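Local structure of SAM-dependent methyltransferase (Exiguobacterium sibiricum 255-15, 3D2L) at residues 46-51 against 79-84. The protein probably transfers a methyl group from S-adenosylmethionine to an acceptor substrate. Sequence-based numbering, arbitrary orientation.
Sequences TATLLL and RHVDFW
Arg79 NE is held by a salt bridge to Asp53, while the carbonyl O of Leu49 in helix 46-51 sits over one face of the guanidinium, 3.1 Å from NE but at too poor an angle for a hydrogen bond. NH1 is hydrogen-bonded to Thr77 OG1. The Arg79 chain, extended from CG to NE, brings CD and NH1 each to 4.1 Å from Leu49 CB. An alanine here would probably leave Asp53 without its charged mate and open a gap beside Leu49 CB.

Farther along, the contact is apolar. Leu49 CD2 comes in at the edge of the Phe83 ring, in its plane and 3.9 Å from CZ, and also meets Val81 CG2 at 4.1 Å. Thr48 and Phe83 reach toward each other tip to tip, CG2 to CE1 3.8 Å. With CG2 anti to its backbone N, Thr48 turns its methyl to Phe83 and to Val81 CG1 (4.0 Å), while OG1 is hydrogen-bonded to Asp39. Ala70 and Leu67 of helix 64-76 also touch the Phe83 ring. The helix that follows strand 36-40 packs on the edge strand 82-85 and the residues leading into it, as in the Rossmann-like fold of SAM-dependent methyltransferases.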
# COMPACT_ATOMS: atom_id res chain seq x y z
N THR A 46 2.21 -9.15 3.63
CA THR A 46 3.08 -9.93 2.76
C THR A 46 4.40 -9.18 2.48
O THR A 46 5.48 -9.77 2.61
CB THR A 46 2.35 -10.35 1.44
OG1 THR A 46 1.09 -10.99 1.76
CG2 THR A 46 3.22 -11.32 0.64
N ALA A 47 4.33 -7.89 2.13
CA ALA A 47 5.53 -7.10 1.85
C ALA A 47 6.25 -6.79 3.14
O ALA A 47 7.48 -6.74 3.16
CB ALA A 47 5.19 -5.80 1.06
N THR A 48 5.50 -6.61 4.23
CA THR A 48 6.08 -6.30 5.54
C THR A 48 6.99 -7.43 6.01
O THR A 48 8.11 -7.20 6.47
CB THR A 48 4.95 -6.03 6.60
OG1 THR A 48 3.86 -5.29 5.99
CG2 THR A 48 5.51 -5.29 7.81
N LEU A 49 6.55 -8.65 5.85
CA LEU A 49 7.38 -9.82 6.21
C LEU A 49 8.66 -9.94 5.40
O LEU A 49 9.70 -10.40 5.95
CB LEU A 49 6.55 -11.12 6.16
CG LEU A 49 5.34 -11.18 7.11
CD1 LEU A 49 4.78 -12.60 7.11
CD2 LEU A 49 5.72 -10.74 8.53
N LEU A 50 8.62 -9.58 4.10
CA LEU A 50 9.82 -9.55 3.25
C LEU A 50 10.76 -8.44 3.70
O LEU A 50 11.96 -8.64 3.74
CB LEU A 50 9.47 -9.41 1.75
CG LEU A 50 8.72 -10.62 1.23
CD1 LEU A 50 8.28 -10.37 -0.17
CD2 LEU A 50 9.58 -11.92 1.35
N LEU A 51 10.20 -7.28 4.04
CA LEU A 51 10.97 -6.18 4.61
C LEU A 51 11.63 -6.58 5.91
O LEU A 51 12.79 -6.21 6.16
CB LEU A 51 10.02 -4.99 4.84
CG LEU A 51 9.57 -4.27 3.56
CD1 LEU A 51 8.47 -3.24 3.84
CD2 LEU A 51 10.78 -3.62 2.90
N ARG A 79 9.47 -14.68 12.36
CA ARG A 79 9.86 -13.30 12.21
C ARG A 79 9.29 -12.47 13.34
O ARG A 79 8.18 -12.76 13.82
CB ARG A 79 9.34 -12.76 10.87
CG ARG A 79 10.07 -13.39 9.70
CD ARG A 79 9.54 -12.79 8.48
NE ARG A 79 10.20 -13.18 7.23
CZ ARG A 79 9.68 -13.98 6.30
NH1 ARG A 79 8.54 -14.64 6.51
NH2 ARG A 79 10.34 -14.18 5.18
N HIS A 80 10.03 -11.46 13.79
CA HIS A 80 9.52 -10.53 14.80
C HIS A 80 9.06 -9.25 14.13
O HIS A 80 9.87 -8.45 13.65
CB HIS A 80 10.53 -10.18 15.92
CG HIS A 80 9.94 -9.27 16.96
ND1 HIS A 80 10.04 -7.90 16.88
CD2 HIS A 80 9.15 -9.53 18.03
CE1 HIS A 80 9.39 -7.35 17.89
NE2 HIS A 80 8.84 -8.32 18.61
N VAL A 81 7.75 -9.07 14.09
CA VAL A 81 7.16 -7.92 13.49
C VAL A 81 5.91 -7.51 14.26
O VAL A 81 4.92 -8.23 14.33
CB VAL A 81 6.83 -8.15 12.00
CG1 VAL A 81 6.33 -6.90 11.40
CG2 VAL A 81 8.08 -8.64 11.22
N ASP A 82 5.97 -6.33 14.83
CA ASP A 82 4.84 -5.77 15.55
C ASP A 82 3.85 -5.23 14.53
O ASP A 82 4.26 -4.47 13.70
CB ASP A 82 5.30 -4.59 16.39
CG ASP A 82 6.08 -4.99 17.61
OD1 ASP A 82 5.72 -5.96 18.30
OD2 ASP A 82 7.05 -4.30 17.91
N PHE A 83 2.60 -5.69 14.59
CA PHE A 83 1.51 -5.17 13.79
C PHE A 83 0.52 -4.48 14.77
O PHE A 83 0.07 -5.06 15.80
CB PHE A 83 0.82 -6.29 12.99
CG PHE A 83 1.70 -6.92 11.91
CD1 PHE A 83 1.85 -6.31 10.67
CD2 PHE A 83 2.35 -8.15 12.13
CE1 PHE A 83 2.60 -6.88 9.68
CE2 PHE A 83 3.11 -8.72 11.18
CZ PHE A 83 3.25 -8.08 9.92
N TRP A 84 0.18 -3.24 14.45
CA TRP A 84 -0.73 -2.47 15.26
C TRP A 84 -1.84 -1.90 14.40
O TRP A 84 -1.60 -1.63 13.21
CB TRP A 84 0.01 -1.32 15.94
CG TRP A 84 1.17 -1.73 16.83
CD1 TRP A 84 2.49 -1.51 16.60
CD2 TRP A 84 1.09 -2.42 18.09
NE1 TRP A 84 3.24 -1.99 17.64
CE2 TRP A 84 2.40 -2.58 18.56
CE3 TRP A 84 0.03 -2.95 18.85
CZ2 TRP A 84 2.70 -3.23 19.76
CZ3 TRP A 84 0.32 -3.59 20.04
CH2 TRP A 84 1.65 -3.72 20.49